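Local coordinates for protein sarcosine oxidase (Pyrococcus horikoshii, PDB 1Y56) that probably oxidises L-proline as the FAD-carrying beta subunit of an archaeal L-proline dehydrogenase complex that also contains FMN and ATP, at residues I39-F45 and P148-T152; I15-I20 and A341-G345; V33-I39 and L166-V172; G144-P148 and T253-H257. One frame throughout, in Å; residues are numbered along the deposited sequence.

Contact 1: residues I39-F45 and P148-T152; sequences IGSGSTF and PFEAT. With FAD (flavin-adenine dinucleotide), chain I.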
# COMPACT_ATOMS: atom_id res chain seq x y z
N ILE B 39 -3.13 -25.73 32.58
CA ILE B 39 -3.42 -27.03 33.18
C ILE B 39 -4.73 -27.57 32.58
O ILE B 39 -5.78 -26.91 32.64
CB ILE B 39 -3.55 -26.96 34.74
CG1 ILE B 39 -2.33 -26.31 35.40
CG2 ILE B 39 -3.85 -28.33 35.33
CD1 ILE B 39 -1.00 -27.03 35.20
N GLY B 40 -4.64 -28.74 31.94
CA GLY B 40 -5.82 -29.41 31.41
C GLY B 40 -6.26 -29.03 30.01
O GLY B 40 -7.29 -29.51 29.55
N SER B 41 -5.51 -28.16 29.33
CA SER B 41 -5.68 -27.99 27.87
C SER B 41 -5.18 -29.27 27.22
O SER B 41 -4.66 -30.16 27.90
CB SER B 41 -4.88 -26.80 27.35
OG SER B 41 -3.64 -26.66 28.03
N GLY B 42 -5.32 -29.41 25.92
CA GLY B 42 -4.90 -30.68 25.34
C GLY B 42 -6.05 -31.67 25.42
O GLY B 42 -7.21 -31.27 25.59
N SER B 43 -5.72 -32.95 25.31
CA SER B 43 -6.73 -34.01 25.17
C SER B 43 -7.72 -34.05 26.34
O SER B 43 -8.92 -34.19 26.14
CB SER B 43 -6.07 -35.37 24.92
OG SER B 43 -5.50 -35.42 23.62
N THR B 44 -7.19 -33.91 27.55
CA THR B 44 -8.00 -33.78 28.75
C THR B 44 -9.11 -32.72 28.58
O THR B 44 -10.22 -32.88 29.09
CB THR B 44 -7.08 -33.42 29.92
OG1 THR B 44 -6.05 -34.41 30.01
CG2 THR B 44 -7.85 -33.38 31.25
N PHE B 45 -8.82 -31.66 27.85
CA PHE B 45 -9.80 -30.63 27.62
C PHE B 45 -10.85 -31.04 26.59
O PHE B 45 -11.93 -30.46 26.53
CB PHE B 45 -9.10 -29.35 27.18
CG PHE B 45 -9.92 -28.13 27.36
CD1 PHE B 45 -10.09 -27.57 28.63
CD2 PHE B 45 -10.54 -27.52 26.27
CE1 PHE B 45 -10.87 -26.41 28.81
CE2 PHE B 45 -11.32 -26.37 26.42
CZ PHE B 45 -11.48 -25.81 27.70
N PRO B 148 -13.57 -34.32 32.93
CA PRO B 148 -12.11 -34.33 32.97
C PRO B 148 -11.53 -32.99 33.38
O PRO B 148 -10.49 -32.97 34.05
CB PRO B 148 -11.73 -34.70 31.54
CG PRO B 148 -12.89 -35.45 31.05
CD PRO B 148 -14.06 -34.71 31.60
N PHE B 149 -12.18 -31.89 33.02
CA PHE B 149 -11.64 -30.58 33.40
C PHE B 149 -11.82 -30.28 34.88
O PHE B 149 -10.88 -29.87 35.56
CB PHE B 149 -12.19 -29.43 32.54
CG PHE B 149 -11.39 -28.17 32.67
CD1 PHE B 149 -11.95 -27.01 33.18
CD2 PHE B 149 -10.02 -28.17 32.33
CE1 PHE B 149 -11.19 -25.85 33.31
CE2 PHE B 149 -9.26 -27.02 32.47
CZ PHE B 149 -9.84 -25.86 32.96
N GLU B 150 -13.04 -30.50 35.37
CA GLU B 150 -13.32 -30.37 36.78
C GLU B 150 -12.32 -31.17 37.61
O GLU B 150 -11.69 -30.63 38.52
CB GLU B 150 -14.74 -30.84 37.09
CG GLU B 150 -15.26 -30.22 38.38
CD GLU B 150 -16.46 -30.95 39.00
OE1 GLU B 150 -17.18 -31.71 38.30
OE2 GLU B 150 -16.68 -30.74 40.22
N ALA B 151 -12.16 -32.45 37.26
CA ALA B 151 -11.30 -33.37 38.01
C ALA B 151 -9.81 -33.00 37.97
O ALA B 151 -9.09 -33.17 38.95
CB ALA B 151 -11.50 -34.78 37.51
N THR B 152 -9.35 -32.49 36.83
CA THR B 152 -7.95 -32.11 36.69
C THR B 152 -7.64 -30.89 37.55
O THR B 152 -6.66 -30.88 38.28
CB THR B 152 -7.57 -31.88 35.21
OG1 THR B 152 -7.91 -33.05 34.45
CG2 THR B 152 -6.09 -31.63 35.07
PA FAD I . -2.91 -34.36 27.64
O1A FAD I . -2.81 -34.02 26.18
O2A FAD I . -4.20 -34.07 28.35
O5B FAD I . -1.67 -33.68 28.41
C5B FAD I . -0.42 -33.50 27.77
C4B FAD I . -0.01 -32.06 28.02
O4B FAD I . 1.37 -31.91 27.72
C3B FAD I . -0.77 -31.06 27.14
O3B FAD I . -1.59 -30.22 27.97
C2B FAD I . 0.32 -30.28 26.43
O2B FAD I . 0.15 -28.88 26.46
C1B FAD I . 1.55 -30.59 27.23
N9A FAD I . 2.78 -30.45 26.41
C8A FAD I . 3.02 -30.94 25.18
N7A FAD I . 4.26 -30.55 24.80
C5A FAD I . 4.79 -29.83 25.81
C6A FAD I . 6.01 -29.19 26.01
N6A FAD I . 6.97 -29.23 25.05
N1A FAD I . 6.23 -28.53 27.16
C2A FAD I . 5.29 -28.48 28.13
N3A FAD I . 4.10 -29.09 27.97
C4A FAD I . 3.84 -29.77 26.82
N1 FAD I . -10.11 -41.04 27.98
C2 FAD I . -10.86 -41.69 28.90
O2 FAD I . -10.28 -42.29 29.82
N3 FAD I . -12.21 -41.71 28.85
C4 FAD I . -12.90 -41.08 27.88
O4 FAD I . -14.15 -41.10 27.86
C4X FAD I . -12.20 -40.40 26.89
N5 FAD I . -12.83 -39.74 25.88
C5X FAD I . -12.10 -39.08 24.93
C6 FAD I . -12.78 -38.42 23.91
C7 FAD I . -12.07 -37.72 22.92
C7M FAD I . -12.82 -37.01 21.82
C8 FAD I . -10.67 -37.70 22.97
C8M FAD I . -9.87 -36.98 21.96
C9 FAD I . -9.99 -38.36 23.99
C9A FAD I . -10.69 -39.06 24.98
N10 FAD I . -10.01 -39.69 25.96
C10 FAD I . -10.72 -40.40 26.96
C1' FAD I . -8.55 -39.66 25.97
C2' FAD I . -8.03 -38.78 27.07
O2' FAD I . -8.36 -37.44 26.73
C3' FAD I . -6.53 -38.91 27.12
O3' FAD I . -6.18 -40.29 27.27
C4' FAD I . -5.98 -38.11 28.28
O4' FAD I . -6.35 -36.72 28.18
C5' FAD I . -4.47 -38.21 28.33
O5' FAD I . -4.06 -37.25 29.30
P FAD I . -2.57 -36.70 29.25
O1P FAD I . -1.67 -37.90 29.06
O2P FAD I . -2.41 -35.78 30.42
O3P FAD I . -2.59 -35.92 27.84

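Contact 2: residues I15-I20 and A341-G345; sequences IVGVTI and APAVG. With FAD (flavin-adenine dinucleotide), chain I.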
# COMPACT_ATOMS: atom_id res chain seq x y z
N ILE B 15 -4.49 -34.36 32.70
CA ILE B 15 -4.95 -35.24 33.76
C ILE B 15 -3.80 -36.14 34.24
O ILE B 15 -3.57 -36.26 35.44
CB ILE B 15 -6.23 -36.05 33.37
CG1 ILE B 15 -6.86 -36.77 34.57
CG2 ILE B 15 -5.95 -37.01 32.22
CD1 ILE B 15 -7.08 -35.89 35.81
N VAL B 16 -3.05 -36.71 33.31
CA VAL B 16 -1.97 -37.62 33.68
C VAL B 16 -0.82 -36.90 34.41
O VAL B 16 -0.40 -37.31 35.49
CB VAL B 16 -1.47 -38.43 32.48
CG1 VAL B 16 -0.32 -39.33 32.87
CG2 VAL B 16 -2.61 -39.25 31.93
N GLY B 17 -0.36 -35.81 33.81
CA GLY B 17 0.73 -35.03 34.39
C GLY B 17 0.42 -34.58 35.80
O GLY B 17 1.25 -34.77 36.69
N VAL B 18 -0.76 -33.99 36.01
CA VAL B 18 -1.08 -33.40 37.33
C VAL B 18 -1.37 -34.48 38.37
O VAL B 18 -1.07 -34.31 39.55
CB VAL B 18 -2.23 -32.31 37.29
CG1 VAL B 18 -2.24 -31.60 35.98
CG2 VAL B 18 -3.59 -32.90 37.58
N THR B 19 -1.91 -35.60 37.90
CA THR B 19 -2.29 -36.69 38.77
C THR B 19 -1.03 -37.36 39.33
O THR B 19 -1.02 -37.81 40.46
CB THR B 19 -3.21 -37.67 38.04
OG1 THR B 19 -4.06 -38.33 38.98
CG2 THR B 19 -2.43 -38.71 37.23
N ILE B 20 0.02 -37.39 38.52
CA ILE B 20 1.33 -37.89 38.92
C ILE B 20 1.98 -36.95 39.93
O ILE B 20 2.42 -37.36 40.99
CB ILE B 20 2.26 -38.08 37.68
CG1 ILE B 20 1.80 -39.29 36.84
CG2 ILE B 20 3.72 -38.23 38.10
CD1 ILE B 20 2.44 -39.39 35.44
N ALA B 341 -5.71 -42.33 34.88
CA ALA B 341 -4.79 -41.36 35.45
C ALA B 341 -4.50 -41.53 36.94
O ALA B 341 -3.33 -41.61 37.31
CB ALA B 341 -5.24 -39.94 35.13
N PRO B 342 -5.54 -41.59 37.80
CA PRO B 342 -5.31 -41.74 39.24
C PRO B 342 -4.42 -42.93 39.56
O PRO B 342 -3.53 -42.82 40.41
CB PRO B 342 -6.72 -42.01 39.76
CG PRO B 342 -7.57 -41.26 38.86
CD PRO B 342 -6.98 -41.52 37.52
N ALA B 343 -4.66 -44.05 38.89
CA ALA B 343 -3.83 -45.22 39.07
C ALA B 343 -2.42 -45.06 38.51
O ALA B 343 -1.45 -45.46 39.17
CB ALA B 343 -4.50 -46.46 38.51
N VAL B 344 -2.26 -44.48 37.32
CA VAL B 344 -0.90 -44.33 36.79
C VAL B 344 -0.10 -43.34 37.64
O VAL B 344 1.13 -43.46 37.76
CB VAL B 344 -0.79 -43.99 35.27
CG1 VAL B 344 -1.92 -44.64 34.49
CG2 VAL B 344 -0.73 -42.50 35.01
N GLY B 345 -0.80 -42.38 38.25
CA GLY B 345 -0.18 -41.45 39.18
C GLY B 345 0.47 -42.26 40.28
O GLY B 345 1.68 -42.17 40.50
PA FAD I . -2.91 -34.36 27.64
O1A FAD I . -2.81 -34.02 26.18
O2A FAD I . -4.20 -34.07 28.35
O5B FAD I . -1.67 -33.68 28.41
C5B FAD I . -0.42 -33.50 27.77
C4B FAD I . -0.01 -32.06 28.02
O4B FAD I . 1.37 -31.91 27.72
C3B FAD I . -0.77 -31.06 27.14
O3B FAD I . -1.59 -30.22 27.97
C2B FAD I . 0.32 -30.28 26.43
O2B FAD I . 0.15 -28.88 26.46
C1B FAD I . 1.55 -30.59 27.23
N9A FAD I . 2.78 -30.45 26.41
C8A FAD I . 3.02 -30.94 25.18
N7A FAD I . 4.26 -30.55 24.80
C5A FAD I . 4.79 -29.83 25.81
C6A FAD I . 6.01 -29.19 26.01
N6A FAD I . 6.97 -29.23 25.05
N1A FAD I . 6.23 -28.53 27.16
C2A FAD I . 5.29 -28.48 28.13
N3A FAD I . 4.10 -29.09 27.97
C4A FAD I . 3.84 -29.77 26.82
N1 FAD I . -10.11 -41.04 27.98
C2 FAD I . -10.86 -41.69 28.90
O2 FAD I . -10.28 -42.29 29.82
N3 FAD I . -12.21 -41.71 28.85
C4 FAD I . -12.90 -41.08 27.88
O4 FAD I . -14.15 -41.10 27.86
C4X FAD I . -12.20 -40.40 26.89
N5 FAD I . -12.83 -39.74 25.88
C5X FAD I . -12.10 -39.08 24.93
C6 FAD I . -12.78 -38.42 23.91
C7 FAD I . -12.07 -37.72 22.92
C7M FAD I . -12.82 -37.01 21.82
C8 FAD I . -10.67 -37.70 22.97
C8M FAD I . -9.87 -36.98 21.96
C9 FAD I . -9.99 -38.36 23.99
C9A FAD I . -10.69 -39.06 24.98
N10 FAD I . -10.01 -39.69 25.96
C10 FAD I . -10.72 -40.40 26.96
C1' FAD I . -8.55 -39.66 25.97
C2' FAD I . -8.03 -38.78 27.07
O2' FAD I . -8.36 -37.44 26.73
C3' FAD I . -6.53 -38.91 27.12
O3' FAD I . -6.18 -40.29 27.27
C4' FAD I . -5.98 -38.11 28.28
O4' FAD I . -6.35 -36.72 28.18
C5' FAD I . -4.47 -38.21 28.33
O5' FAD I . -4.06 -37.25 29.30
P FAD I . -2.57 -36.70 29.25
O1P FAD I . -1.67 -37.90 29.06
O2P FAD I . -2.41 -35.78 30.42
O3P FAD I . -2.59 -35.92 27.84

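Contact 3: residues V33-I39 and L166-V172; sequences VIEKRFI and LLEYTEV. With FAD (flavin-adenine dinucleotide), chain I.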
# COMPACT_ATOMS: atom_id res chain seq x y z
N VAL B 33 5.44 -29.38 37.76
CA VAL B 33 4.96 -29.67 36.41
C VAL B 33 5.15 -28.47 35.50
O VAL B 33 5.04 -27.31 35.93
CB VAL B 33 3.48 -30.17 36.32
CG1 VAL B 33 3.08 -30.95 37.54
CG2 VAL B 33 2.52 -29.04 36.05
N ILE B 34 5.44 -28.78 34.23
CA ILE B 34 5.71 -27.79 33.21
C ILE B 34 4.73 -28.01 32.07
O ILE B 34 4.80 -29.01 31.36
CB ILE B 34 7.17 -27.88 32.72
CG1 ILE B 34 8.14 -27.72 33.90
CG2 ILE B 34 7.46 -26.84 31.65
CD1 ILE B 34 9.62 -27.86 33.53
N GLU B 35 3.79 -27.08 31.92
CA GLU B 35 2.73 -27.20 30.91
C GLU B 35 2.87 -26.03 29.93
O GLU B 35 3.06 -24.92 30.36
CB GLU B 35 1.38 -27.19 31.63
CG GLU B 35 0.17 -27.00 30.77
CD GLU B 35 0.08 -28.01 29.65
OE1 GLU B 35 -0.13 -27.57 28.50
OE2 GLU B 35 0.25 -29.23 29.90
N LYS B 36 2.81 -26.27 28.63
CA LYS B 36 3.09 -25.18 27.68
C LYS B 36 1.91 -24.23 27.48
O LYS B 36 2.10 -23.11 27.02
CB LYS B 36 3.62 -25.70 26.33
CG LYS B 36 2.59 -26.41 25.46
CD LYS B 36 3.24 -26.98 24.23
CE LYS B 36 2.26 -27.83 23.44
NZ LYS B 36 1.45 -27.03 22.48
N ARG B 37 0.70 -24.69 27.80
CA ARG B 37 -0.48 -23.83 27.77
C ARG B 37 -1.09 -23.69 29.17
O ARG B 37 -0.41 -23.19 30.06
CB ARG B 37 -1.48 -24.28 26.69
CG ARG B 37 -1.26 -23.55 25.35
CD ARG B 37 -1.73 -24.29 24.08
NE ARG B 37 -3.14 -24.71 24.09
CZ ARG B 37 -4.20 -23.90 24.26
NH1 ARG B 37 -5.44 -24.41 24.24
NH2 ARG B 37 -4.04 -22.59 24.47
N PHE B 38 -2.33 -24.12 29.39
CA PHE B 38 -2.89 -24.13 30.76
C PHE B 38 -3.10 -25.56 31.26
O PHE B 38 -3.23 -26.49 30.45
CB PHE B 38 -4.17 -23.30 30.87
CG PHE B 38 -5.27 -23.73 29.94
CD1 PHE B 38 -6.23 -24.65 30.36
CD2 PHE B 38 -5.38 -23.20 28.67
CE1 PHE B 38 -7.26 -25.04 29.52
CE2 PHE B 38 -6.42 -23.60 27.81
CZ PHE B 38 -7.35 -24.51 28.25
N ILE B 39 -3.13 -25.73 32.58
CA ILE B 39 -3.42 -27.03 33.18
C ILE B 39 -4.73 -27.57 32.58
O ILE B 39 -5.78 -26.91 32.64
CB ILE B 39 -3.55 -26.96 34.74
CG1 ILE B 39 -2.33 -26.31 35.40
CG2 ILE B 39 -3.85 -28.33 35.33
CD1 ILE B 39 -1.00 -27.03 35.20
N LEU B 166 3.22 -25.78 39.79
CA LEU B 166 2.58 -26.00 38.50
C LEU B 166 2.83 -24.78 37.62
O LEU B 166 2.31 -23.69 37.89
CB LEU B 166 1.08 -26.27 38.68
CG LEU B 166 0.55 -27.71 38.82
CD1 LEU B 166 1.33 -28.56 39.81
CD2 LEU B 166 -0.93 -27.71 39.19
N LEU B 167 3.66 -24.96 36.59
CA LEU B 167 4.07 -23.85 35.73
C LEU B 167 3.31 -23.84 34.41
O LEU B 167 3.41 -24.79 33.63
CB LEU B 167 5.57 -23.93 35.47
CG LEU B 167 6.49 -23.24 36.48
CD1 LEU B 167 5.87 -23.05 37.85
CD2 LEU B 167 7.77 -24.03 36.59
N GLU B 168 2.57 -22.76 34.16
CA GLU B 168 1.61 -22.77 33.08
C GLU B 168 2.05 -22.33 31.70
O GLU B 168 1.99 -23.12 30.77
CB GLU B 168 0.27 -22.15 33.47
CG GLU B 168 -0.79 -23.22 33.62
CD GLU B 168 -2.07 -22.71 34.24
OE1 GLU B 168 -2.03 -21.62 34.84
OE2 GLU B 168 -3.11 -23.40 34.14
N TYR B 169 2.45 -21.10 31.47
CA TYR B 169 2.78 -20.86 30.07
C TYR B 169 4.28 -21.07 29.84
O TYR B 169 5.04 -20.17 29.51
CB TYR B 169 2.15 -19.56 29.53
CG TYR B 169 0.65 -19.71 29.25
CD1 TYR B 169 -0.27 -19.78 30.30
CD2 TYR B 169 0.16 -19.80 27.94
CE1 TYR B 169 -1.63 -19.92 30.06
CE2 TYR B 169 -1.21 -19.95 27.69
CZ TYR B 169 -2.10 -20.01 28.76
OH TYR B 169 -3.46 -20.17 28.55
N THR B 170 4.66 -22.32 30.04
CA THR B 170 6.05 -22.72 30.13
C THR B 170 6.26 -23.99 29.30
O THR B 170 5.76 -25.07 29.64
CB THR B 170 6.46 -22.95 31.62
OG1 THR B 170 5.89 -21.92 32.43
CG2 THR B 170 7.99 -22.96 31.80
N GLU B 171 6.99 -23.85 28.20
CA GLU B 171 7.22 -24.94 27.25
C GLU B 171 8.62 -25.51 27.41
O GLU B 171 9.59 -24.77 27.59
CB GLU B 171 7.01 -24.45 25.82
CG GLU B 171 7.06 -25.55 24.79
CD GLU B 171 6.42 -25.16 23.48
OE1 GLU B 171 5.47 -24.34 23.50
OE2 GLU B 171 6.84 -25.68 22.43
N VAL B 172 8.71 -26.84 27.37
CA VAL B 172 9.98 -27.51 27.34
C VAL B 172 10.46 -27.53 25.90
O VAL B 172 9.70 -27.83 24.97
CB VAL B 172 9.88 -28.93 27.88
CG1 VAL B 172 11.12 -29.75 27.55
CG2 VAL B 172 9.64 -28.87 29.36
PA FAD I . -2.91 -34.36 27.64
O1A FAD I . -2.81 -34.02 26.18
O2A FAD I . -4.20 -34.07 28.35
O5B FAD I . -1.67 -33.68 28.41
C5B FAD I . -0.42 -33.50 27.77
C4B FAD I . -0.01 -32.06 28.02
O4B FAD I . 1.37 -31.91 27.72
C3B FAD I . -0.77 -31.06 27.14
O3B FAD I . -1.59 -30.22 27.97
C2B FAD I . 0.32 -30.28 26.43
O2B FAD I . 0.15 -28.88 26.46
C1B FAD I . 1.55 -30.59 27.23
N9A FAD I . 2.78 -30.45 26.41
C8A FAD I . 3.02 -30.94 25.18
N7A FAD I . 4.26 -30.55 24.80
C5A FAD I . 4.79 -29.83 25.81
C6A FAD I . 6.01 -29.19 26.01
N6A FAD I . 6.97 -29.23 25.05
N1A FAD I . 6.23 -28.53 27.16
C2A FAD I . 5.29 -28.48 28.13
N3A FAD I . 4.10 -29.09 27.97
C4A FAD I . 3.84 -29.77 26.82
N1 FAD I . -10.11 -41.04 27.98
C2 FAD I . -10.86 -41.69 28.90
O2 FAD I . -10.28 -42.29 29.82
N3 FAD I . -12.21 -41.71 28.85
C4 FAD I . -12.90 -41.08 27.88
O4 FAD I . -14.15 -41.10 27.86
C4X FAD I . -12.20 -40.40 26.89
N5 FAD I . -12.83 -39.74 25.88
C5X FAD I . -12.10 -39.08 24.93
C6 FAD I . -12.78 -38.42 23.91
C7 FAD I . -12.07 -37.72 22.92
C7M FAD I . -12.82 -37.01 21.82
C8 FAD I . -10.67 -37.70 22.97
C8M FAD I . -9.87 -36.98 21.96
C9 FAD I . -9.99 -38.36 23.99
C9A FAD I . -10.69 -39.06 24.98
N10 FAD I . -10.01 -39.69 25.96
C10 FAD I . -10.72 -40.40 26.96
C1' FAD I . -8.55 -39.66 25.97
C2' FAD I . -8.03 -38.78 27.07
O2' FAD I . -8.36 -37.44 26.73
C3' FAD I . -6.53 -38.91 27.12
O3' FAD I . -6.18 -40.29 27.27
C4' FAD I . -5.98 -38.11 28.28
O4' FAD I . -6.35 -36.72 28.18
C5' FAD I . -4.47 -38.21 28.33
O5' FAD I . -4.06 -37.25 29.30
P FAD I . -2.57 -36.70 29.25
O1P FAD I . -1.67 -37.90 29.06
O2P FAD I . -2.41 -35.78 30.42
O3P FAD I . -2.59 -35.92 27.84

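Contact 4: residues G144-P148 and T253-H257; sequences GKADP and TQTFH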
# COMPACT_ATOMS: atom_id res chain seq x y z
N GLY B 144 -18.28 -45.47 35.71
CA GLY B 144 -18.93 -44.18 35.82
C GLY B 144 -18.38 -43.14 34.88
O GLY B 144 -17.68 -43.44 33.93
N LYS B 145 -18.73 -41.89 35.16
CA LYS B 145 -18.33 -40.76 34.35
C LYS B 145 -18.02 -39.58 35.26
O LYS B 145 -18.55 -39.50 36.37
CB LYS B 145 -19.42 -40.42 33.34
CG LYS B 145 -20.81 -40.56 33.87
CD LYS B 145 -21.83 -40.09 32.87
CE LYS B 145 -23.07 -39.67 33.60
NZ LYS B 145 -24.22 -39.67 32.69
N ALA B 146 -17.13 -38.69 34.81
CA ALA B 146 -16.70 -37.52 35.56
C ALA B 146 -16.27 -36.48 34.53
O ALA B 146 -15.97 -36.85 33.40
CB ALA B 146 -15.53 -37.87 36.47
N ASP B 147 -16.24 -35.20 34.91
CA ASP B 147 -15.78 -34.15 34.00
C ASP B 147 -14.25 -34.01 34.06
O ASP B 147 -13.70 -33.62 35.09
CB ASP B 147 -16.45 -32.81 34.30
CG ASP B 147 -16.02 -31.70 33.34
OD1 ASP B 147 -15.13 -30.89 33.72
OD2 ASP B 147 -16.54 -31.66 32.19
N PRO B 148 -13.57 -34.32 32.93
CA PRO B 148 -12.11 -34.33 32.97
C PRO B 148 -11.53 -32.99 33.38
O PRO B 148 -10.49 -32.97 34.05
CB PRO B 148 -11.73 -34.70 31.54
CG PRO B 148 -12.89 -35.45 31.05
CD PRO B 148 -14.06 -34.71 31.60
N THR B 253 -23.35 -40.85 26.18
CA THR B 253 -23.87 -40.71 27.54
C THR B 253 -24.38 -39.27 27.73
O THR B 253 -24.22 -38.44 26.83
CB THR B 253 -22.79 -41.05 28.61
OG1 THR B 253 -23.39 -41.08 29.91
CG2 THR B 253 -21.65 -40.03 28.58
N GLN B 254 -24.99 -38.97 28.86
CA GLN B 254 -25.45 -37.61 29.12
C GLN B 254 -24.45 -36.91 30.04
O GLN B 254 -23.92 -37.53 30.97
CB GLN B 254 -26.86 -37.63 29.70
CG GLN B 254 -27.46 -36.29 30.06
CD GLN B 254 -28.96 -36.37 30.31
OE1 GLN B 254 -29.48 -37.43 30.68
NE2 GLN B 254 -29.66 -35.25 30.11
N THR B 255 -24.17 -35.64 29.76
CA THR B 255 -23.31 -34.85 30.63
C THR B 255 -24.07 -34.38 31.87
O THR B 255 -25.32 -34.47 31.94
CB THR B 255 -22.73 -33.61 29.94
OG1 THR B 255 -23.79 -32.74 29.55
CG2 THR B 255 -21.92 -34.00 28.72
N PHE B 256 -23.32 -33.86 32.84
CA PHE B 256 -23.90 -33.27 34.04
C PHE B 256 -24.73 -32.03 33.70
O PHE B 256 -25.75 -31.79 34.33
CB PHE B 256 -22.82 -32.99 35.07
CG PHE B 256 -22.04 -34.22 35.49
CD1 PHE B 256 -22.69 -35.46 35.64
CD2 PHE B 256 -20.67 -34.16 35.74
CE1 PHE B 256 -21.97 -36.59 36.01
CE2 PHE B 256 -19.95 -35.29 36.11
CZ PHE B 256 -20.60 -36.51 36.26
N HIS B 257 -24.32 -31.28 32.68
CA HIS B 257 -25.15 -30.19 32.16
C HIS B 257 -26.48 -30.67 31.51
O HIS B 257 -27.45 -29.92 31.48
CB HIS B 257 -24.35 -29.30 31.19
CG HIS B 257 -25.10 -28.10 30.69
ND1 HIS B 257 -25.09 -26.89 31.34
CD2 HIS B 257 -25.89 -27.94 29.60
CE1 HIS B 257 -25.84 -26.02 30.67
NE2 HIS B 257 -26.33 -26.64 29.61

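Contact 1: residues I39-F45 and P148-T152
The edge of Phe45 meets the face of Phe149, centroids 5.3 Å apart and planes at 85°, with Phe45 CD1 3.7 Å from Phe149 CD2. Both take the t rotamer at chi1, which brings each ring nearer to the other segment than its CA-to-CB bond suggests. The edge of the Phe149 ring meets backbone, its CE2 3.5 Å from Ile39 O, and at Gly40 a CB would crowd that CE2. Thr152, in the m rotamer, bonds back to its own helix (OG1 to Pro148 O, 2.6 Å) while its OG1 lies 3.2 Å from Thr44 CG2. Thr44 is also m: CG2 faces the helix, whereas OG1 donates to FAD O2A at 2.5 Å and accepts from FAD O4' at 3.0 Å. Ser43 N to FAD O1A (3.2 Å) and Thr44 N to FAD O2A (3.1 Å) add backbone bonds. The two segments join through apolar and van der Waals contact, while these amides and the Thr44 hydroxyl hold the FAD pyrophosphate and Phe45 reaches the FMN.

Contact 2: residues I15-I20 and A341-G345
Ala341 opens the second segment with its methyl directed at helix 15-26: CB lies 3.6 Å from Ile15 CG1, 3.7 Å from Thr19 CG2 and 4.2 Å from Val16 CG2, so three side chains surround one small one. Its carbonyl O is 3.0 Å from Thr19 CG2 and accepts the helical bond from Gly345 N (2.8 Å). Pro342 turns its ring away, toward helix 58-78, and offers its CA to Thr19 OG1 at 3.6 Å. Val344 packs sideways, CG2 3.8 Å from Val16 CG1 and 4.5 Å from Ile20 CD1. At Gly345 the backbones come closest, its CA 3.9 Å from Ile20 CA and 3.7 Å from Ile20 CG1; a CB would clash with Thr19 O. The axes pass 8.1 Å apart at -43°, a close crossing made possible by Ala341 and Gly345. Val16 N, in the first turn, donates to FAD O2P (3.1 Å). A helix start whose backbone amide holds the pyrophosphate, with Gly17 ending a GxGxxG pattern, is consistent with the Rossmann-type FAD-binding fold.

Contact 3: residues V33-I39 and L166-V172
Apolar pairs form the centre: Val33 CG2 to Leu166 CG at 3.7 Å and Ile39 CD1 to the same Leu166 CG at 4.0 Å and, on the opposite face, Ile34 CG2 to Val172 CG2 (3.8 Å). Around them the strands pair in parallel, Val33 with Leu166 and Ile34 with Leu167, through Leu167 N to Val33 O (2.8 Å) and Glu35 N to Leu167 O (2.9 Å). Beyond, the chain bends at the inverse gamma turn centred on Tyr169, whose OH lies 3.6 Å from Phe38 CD2. Glu168 OE2 reaches back to accept from Ile39 N at 2.8 Å. At the polar edge, buried Glu35 meets FAD: OE1 takes a very short bond from the ribose O2B (2.4 Å) and also one from Arg37 N (3.1 Å); Gly13 N holds OE2. Val172 N donates to adenine N1A (3.0 Å) and Val172 O accepts from N6A (3.1 Å). A carboxylate for the ribose and backbone for the adenine edge imply that this strand-end pairing positions the AMP half of FAD.

Contact 4: residues G144-P148 and T253-H257
A loop-to-strand contact outside the Rossmann-type core, this one brings the weakly bonded strand 145-146 against the loop that leaves strand 250-253 of the eight-stranded mixed sheet. One long side chain carries the polar part. Lys145 extends across the gap, chi2 to chi4 all t, and its NZ donates to Gln254 O at 2.8 Å and to Thr253 OG1 at 3.2 Å; Asn239 O is a third acceptor, so three oxygens receive the buried ammonium group. Thr253 OG1 also has a weak bond with Pro240 O. The Gln254 side chain turns from this contact: NE2 donates to Lys234 O and Gly258 O, and OE1 accepts from Ile238 N, which ties the loop to the segment around 234-238. Asp147 is the N-cap of helix 148-161, its OD1 accepting from Glu150 N, and its side chain also touches the bound FMN. The strand's own backbone is paired too, Lys145 with Lys83 and Ala146 with Thr49. Phe256 supplies the apolar part. Its ring lies against the Lys145-Asp147 backbone, CE2 4.0 Å from Ala146 CA and 3.9 Å from Asp147 N, while CE1 is 4.1 Å from Lys145 CE. Lys145 O lies at the edge of the Phe256 ring, near its plane, 3.6 Å from CZ.

Contacts 1, 2 and 3 gather around one FAD, their centres 12 to 16 Å apart. Along the chain, helix 15-26, strand 31-34 and helix 43-46 supply the first segments of contacts 2, 3 and 1, and helix 148-161, strand 165-167 and helix 337-354 return to meet them. Contact 1 is nested within the loop closed by contact 3, and contact 3 within that of contact 2. Val18 packs on Ile39, the residue shared by contacts 1 and 3. Contact 4 shares Pro148 with contact 1 but lies about 26 Å, centre to centre, from contact 3. Residues distant in sequence build one dinucleotide site, and the run from strand 145-146 into helix 148-161 joins it to the loop after strand 250-253.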